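Local coordinates for DsrH (Allochromatium vinosum, PDB 2HY5), which forms, together with DsrE and DsrF, the hexameric DsrEFH assembly and probably takes part in handling sulfur atoms during intracellular sulfur oxidation, at residues E52-L57 with P78-V83; H5-S10 with E18-F23. All coordinates share one frame; numbering follows the deposited sequence.

How the contacts relate
From the N terminus, strand 3-7 runs into the loop that leads to helix 16-23, and contact 2 closes this short excursion by bringing Cys20 back over the strand. The chain then passes through strand 29-32 and into helix 47-53, at whose end contact 1 opens. That contact closes a longer loop, which takes in strand 58-62 and helix 63-68 and ends at the entry to strand 81-83. The two loops follow one another without nesting or crossing. Leu21 links them: its side chain packs on Ala53 and Leu57. Both contacts reach the same parallel sheet, contact 2 at strand 3-7 and contact 1 at strand 81-83, outermost in this chain's sheet.

Contact 1. Residues E52-L57 with P78-V83; sequences EALGKL and PGISVV
Leu54 and Gly79 mark the closest approach of the two backbones, with their CA atoms 6.9 Å apart. Segment 52-57 is the tail of helix 47-53 and the turn that follows it, while 78-83 is a loop that straightens into strand 81-83. The turn is held by the carbonyl of Ala53, whose O accepts both Lys56 N and, at 2.9 Å, Leu57 N. No hydrogen bond joins the segments.

Leu54 carries the contact alone from its side. With CG anti to the carbonyl carbon (chi1 -75°), the branch is directed at the 78-80 backbone, and its two methyls take successive peptides. CD1 sits against the carbonyl of Pro78, 3.5 Å from Pro78 O. CD2 reaches one residue further on, 3.8 Å from Gly79 O, and also meets Ile80 CG1 at 4.2 Å, the one apolar side-chain pair here. The leucine thus rests mostly on peptide groups on the partly exposed side of the contact, and Ile80 supplies the buried end, with Ala40 as a further neighbour.

Leu54 also touches Leu59 on strand 58-62, and the backbones of Ser81 and Val83 hydrogen-bond to that strand's Val61. The arrangement belongs to a parallel alpha/beta fold: a helix end of one beta-alpha-beta crossover packs beside the loop feeding strand 81-83, outermost in this chain's sheet.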
loop_
_atom_site.group_PDB
_atom_site.type_symbol
_atom_site.label_atom_id
_atom_site.label_comp_id
_atom_site.label_asym_id
_atom_site.label_seq_id
_atom_site.Cartn_x
_atom_site.Cartn_y
_atom_site.Cartn_z
ATOM N N GLU C 52 -23.825 5.723 -14.354
ATOM C CA GLU C 52 -24.724 4.581 -14.443
ATOM C C GLU C 52 -25.084 4.087 -13.044
ATOM O O GLU C 52 -26.224 3.711 -12.785
ATOM C CB GLU C 52 -24.068 3.448 -15.237
ATOM C CG GLU C 52 -24.608 3.280 -16.648
ATOM C CD GLU C 52 -26.042 2.783 -16.671
ATOM O OE1 GLU C 52 -26.930 3.485 -16.144
ATOM O OE2 GLU C 52 -26.280 1.684 -17.217
ATOM N N ALA C 53 -24.106 4.098 -12.143
ATOM C CA ALA C 53 -24.318 3.643 -10.772
ATOM C C ALA C 53 -25.347 4.501 -10.041
ATOM O O ALA C 53 -26.107 4.001 -9.208
ATOM C CB ALA C 53 -22.996 3.648 -10.010
ATOM N N LEU C 54 -25.370 5.794 -10.351
ATOM C CA LEU C 54 -26.318 6.711 -9.727
ATOM C C LEU C 54 -27.746 6.249 -9.973
ATOM O O LEU C 54 -28.673 6.653 -9.270
ATOM C CB LEU C 54 -26.128 8.125 -10.282
ATOM C CG LEU C 54 -24.894 8.877 -9.783
ATOM C CD1 LEU C 54 -24.711 10.162 -10.576
ATOM C CD2 LEU C 54 -25.056 9.175 -8.299
ATOM N N GLY C 55 -27.915 5.394 -10.975
ATOM C CA GLY C 55 -29.232 4.885 -11.306
ATOM C C GLY C 55 -29.823 3.950 -10.266
ATOM O O GLY C 55 -31.041 3.813 -10.181
ATOM N N LYS C 56 -28.980 3.301 -9.468
ATOM C CA LYS C 56 -29.500 2.391 -8.452
ATOM C C LYS C 56 -28.894 2.577 -7.067
ATOM O O LYS C 56 -29.409 2.047 -6.086
ATOM C CB LYS C 56 -29.327 0.931 -8.898
ATOM C CG LYS C 56 -27.939 0.321 -8.699
ATOM C CD LYS C 56 -26.870 0.990 -9.545
ATOM C CE LYS C 56 -25.730 0.019 -9.841
ATOM N NZ LYS C 56 -25.219 -0.671 -8.621
ATOM N N LEU C 57 -27.808 3.338 -6.988
ATOM C CA LEU C 57 -27.132 3.577 -5.715
ATOM C C LEU C 57 -27.121 5.056 -5.354
ATOM O O LEU C 57 -27.270 5.913 -6.221
ATOM C CB LEU C 57 -25.676 3.109 -5.795
ATOM C CG LEU C 57 -25.364 1.688 -6.263
ATOM C CD1 LEU C 57 -23.853 1.545 -6.415
ATOM C CD2 LEU C 57 -25.916 0.670 -5.269
ATOM N N PRO C 78 -22.943 15.568 -11.198
ATOM C CA PRO C 78 -24.248 15.876 -10.608
ATOM C C PRO C 78 -24.948 14.617 -10.109
ATOM O O PRO C 78 -25.085 13.640 -10.845
ATOM C CB PRO C 78 -24.996 16.538 -11.761
ATOM C CG PRO C 78 -23.896 17.255 -12.486
ATOM C CD PRO C 78 -22.801 16.208 -12.519
ATOM N N GLY C 79 -25.388 14.640 -8.856
ATOM C CA GLY C 79 -26.058 13.477 -8.302
ATOM C C GLY C 79 -25.308 12.912 -7.116
ATOM O O GLY C 79 -25.896 12.276 -6.240
ATOM N N ILE C 80 -23.997 13.128 -7.098
ATOM C CA ILE C 80 -23.172 12.661 -5.992
ATOM C C ILE C 80 -23.232 13.742 -4.918
ATOM O O ILE C 80 -22.854 14.883 -5.158
ATOM C CB ILE C 80 -21.708 12.468 -6.424
ATOM C CG1 ILE C 80 -21.639 11.447 -7.560
ATOM C CG2 ILE C 80 -20.876 11.984 -5.241
ATOM C CD1 ILE C 80 -20.234 11.147 -8.033
ATOM N N SER C 81 -23.719 13.375 -3.736
ATOM C CA SER C 81 -23.851 14.317 -2.632
ATOM C C SER C 81 -22.527 14.505 -1.912
ATOM O O SER C 81 -21.868 13.530 -1.570
ATOM C CB SER C 81 -24.882 13.807 -1.625
ATOM O OG SER C 81 -26.154 13.638 -2.221
ATOM N N VAL C 82 -22.151 15.758 -1.676
ATOM C CA VAL C 82 -20.910 16.065 -0.973
ATOM C C VAL C 82 -21.225 16.145 0.520
ATOM O O VAL C 82 -22.147 16.852 0.926
ATOM C CB VAL C 82 -20.320 17.409 -1.449
ATOM C CG1 VAL C 82 -19.005 17.697 -0.733
ATOM C CG2 VAL C 82 -20.108 17.372 -2.956
ATOM N N VAL C 83 -20.465 15.406 1.324
ATOM C CA VAL C 83 -20.658 15.380 2.771
ATOM C C VAL C 83 -19.345 15.666 3.505
ATOM O O VAL C 83 -18.267 15.565 2.923
ATOM C CB VAL C 83 -21.165 14.001 3.237
ATOM C CG1 VAL C 83 -22.483 13.669 2.549
ATOM C CG2 VAL C 83 -20.119 12.933 2.928
#

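Contact 2. Residues H5-S10 with E18-F23; sequences HTVNKS and ESCLKF
His5 and Cys20 bring strand 3-7 and helix 16-23 closest, their CA atoms 7.2 Å apart, with the helix lying over one face of the sheet.

Cys20 is the helix residue that does the touching. Its SG stands anti to its backbone N (chi1 170°) and drops between His5 and Val7, whose CB atoms both leave the strand toward the helix; Thr6, between them, faces away. On one flank SG lies 3.6 Å from His5 CB. It approaches the imidazole obliquely, 4.5 Å from the ring centroid and 38° off the normal, so the sulfur lies nearest the CB end of the ring, 4.0 Å from His5 CG. On the other flank Val7 CG2, the methyl beside the backbone N, meets Cys20 CB at 3.9 Å and SG at 4.0 Å.

The polar part of His5 is engaged by strand 97-101, where ND1 is hydrogen-bonded to Trp101 NE1 and the two rings meet with their planes at about 40°. Cys20 also packs on Val30, which brings strand 29-32 of the same beta-alpha-beta unit against the helix. Other residues of the helix serve the assembly: Lys22 NZ makes a salt bridge to Asp85 of a DsrF subunit, and Phe23 packs on Val123 of that chain.

No hydrogen bond crosses between the segments; they meet through van der Waals contacts and an oblique sulfur-aromatic approach. Because an indole N-H can only donate, His5 ND1 must act as the acceptor, and this bond would be expected to restrict rotation of the ring beside which the buried thiol sits.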
loop_
_atom_site.group_PDB
_atom_site.type_symbol
_atom_site.label_atom_id
_atom_site.label_comp_id
_atom_site.label_asym_id
_atom_site.label_seq_id
_atom_site.Cartn_x
_atom_site.Cartn_y
_atom_site.Cartn_z
ATOM N N HIS C 5 -21.030 1.304 1.511
ATOM C CA HIS C 5 -19.740 0.849 1.006
ATOM C C HIS C 5 -18.794 2.038 1.032
ATOM O O HIS C 5 -19.178 3.151 0.665
ATOM C CB HIS C 5 -19.876 0.370 -0.441
ATOM C CG HIS C 5 -20.841 -0.759 -0.620
ATOM N ND1 HIS C 5 -20.467 -2.082 -0.526
ATOM C CD2 HIS C 5 -22.171 -0.765 -0.879
ATOM C CE1 HIS C 5 -21.520 -2.854 -0.721
ATOM N NE2 HIS C 5 -22.570 -2.079 -0.937
ATOM N N THR C 6 -17.558 1.820 1.472
ATOM C CA THR C 6 -16.589 2.907 1.478
ATOM C C THR C 6 -15.476 2.558 0.499
ATOM O O THR C 6 -15.005 1.420 0.456
ATOM C CB THR C 6 -15.983 3.147 2.883
ATOM O OG1 THR C 6 -15.296 1.971 3.327
ATOM C CG2 THR C 6 -17.080 3.507 3.885
ATOM N N VAL C 7 -15.081 3.537 -0.306
ATOM C CA VAL C 7 -14.018 3.343 -1.295
ATOM C C VAL C 7 -13.006 4.458 -1.093
ATOM O O VAL C 7 -13.343 5.635 -1.246
ATOM C CB VAL C 7 -14.573 3.412 -2.734
ATOM C CG1 VAL C 7 -13.439 3.262 -3.739
ATOM C CG2 VAL C 7 -15.613 2.316 -2.943
ATOM N N ASN C 8 -11.768 4.099 -0.760
ATOM C CA ASN C 8 -10.749 5.116 -0.512
ATOM C C ASN C 8 -9.596 5.152 -1.498
ATOM O O ASN C 8 -8.646 5.902 -1.299
ATOM C CB ASN C 8 -10.173 4.947 0.895
ATOM C CG ASN C 8 -9.337 3.686 1.033
ATOM O OD1 ASN C 8 -8.453 3.605 1.885
ATOM N ND2 ASN C 8 -9.623 2.691 0.201
ATOM N N LYS C 9 -9.674 4.346 -2.549
ATOM C CA LYS C 9 -8.604 4.291 -3.539
ATOM C C LYS C 9 -9.021 4.843 -4.892
ATOM O O LYS C 9 -10.177 4.729 -5.293
ATOM C CB LYS C 9 -8.124 2.846 -3.695
ATOM C CG LYS C 9 -6.841 2.528 -2.947
ATOM C CD LYS C 9 -6.867 3.045 -1.523
ATOM C CE LYS C 9 -5.546 2.800 -0.810
ATOM N NZ LYS C 9 -4.391 3.504 -1.425
ATOM N N SER C 10 -8.059 5.437 -5.590
ATOM C CA SER C 10 -8.288 6.007 -6.908
ATOM C C SER C 10 -8.793 4.945 -7.880
ATOM O O SER C 10 -8.287 3.821 -7.902
ATOM C CB SER C 10 -6.988 6.606 -7.448
ATOM O OG SER C 10 -7.088 6.872 -8.833
ATOM N N GLU C 18 -14.450 -0.271 -9.020
ATOM C CA GLU C 18 -15.133 -1.133 -9.977
ATOM C C GLU C 18 -15.776 -2.348 -9.312
ATOM O O GLU C 18 -16.899 -2.721 -9.650
ATOM C CB GLU C 18 -14.163 -1.580 -11.072
ATOM C CG GLU C 18 -13.668 -0.433 -11.938
ATOM C CD GLU C 18 -12.786 -0.896 -13.080
ATOM O OE1 GLU C 18 -11.740 -1.524 -12.809
ATOM O OE2 GLU C 18 -13.139 -0.630 -14.249
ATOM N N SER C 19 -15.074 -2.964 -8.366
ATOM C CA SER C 19 -15.616 -4.126 -7.673
ATOM C C SER C 19 -16.815 -3.715 -6.820
ATOM O O SER C 19 -17.815 -4.425 -6.746
ATOM C CB SER C 19 -14.550 -4.763 -6.781
ATOM O OG SER C 19 -13.431 -5.170 -7.549
ATOM N N CYS C 20 -16.705 -2.558 -6.176
ATOM C CA CYS C 20 -17.782 -2.061 -5.332
ATOM C C CYS C 20 -19.059 -1.863 -6.137
ATOM O O CYS C 20 -20.128 -2.360 -5.763
ATOM C CB CYS C 20 -17.383 -0.733 -4.692
ATOM S SG CYS C 20 -18.757 0.111 -3.869
ATOM N N LEU C 21 -18.944 -1.148 -7.249
ATOM C CA LEU C 21 -20.098 -0.872 -8.096
ATOM C C LEU C 21 -20.737 -2.132 -8.665
ATOM O O LEU C 21 -21.921 -2.135 -9.000
ATOM C CB LEU C 21 -19.701 0.079 -9.231
ATOM C CG LEU C 21 -19.222 1.466 -8.787
ATOM C CD1 LEU C 21 -18.974 2.332 -10.011
ATOM C CD2 LEU C 21 -20.262 2.118 -7.882
ATOM N N LYS C 22 -19.954 -3.202 -8.775
ATOM C CA LYS C 22 -20.469 -4.461 -9.295
ATOM C C LYS C 22 -21.304 -5.213 -8.261
ATOM O O LYS C 22 -22.326 -5.819 -8.599
ATOM C CB LYS C 22 -19.321 -5.368 -9.750
ATOM C CG LYS C 22 -19.776 -6.778 -10.089
ATOM C CD LYS C 22 -18.639 -7.652 -10.584
ATOM C CE LYS C 22 -19.131 -9.073 -10.837
ATOM N NZ LYS C 22 -18.075 -9.964 -11.392
ATOM N N PHE C 23 -20.884 -5.166 -7.002
ATOM C CA PHE C 23 -21.592 -5.897 -5.957
ATOM C C PHE C 23 -22.599 -5.107 -5.129
ATOM O O PHE C 23 -23.440 -5.700 -4.457
ATOM C CB PHE C 23 -20.583 -6.582 -5.029
ATOM C CG PHE C 23 -19.759 -7.641 -5.709
ATOM C CD1 PHE C 23 -18.474 -7.363 -6.163
ATOM C CD2 PHE C 23 -20.279 -8.911 -5.916
ATOM C CE1 PHE C 23 -17.727 -8.333 -6.823
ATOM C CE2 PHE C 23 -19.542 -9.889 -6.575
ATOM C CZ PHE C 23 -18.262 -9.601 -7.025
#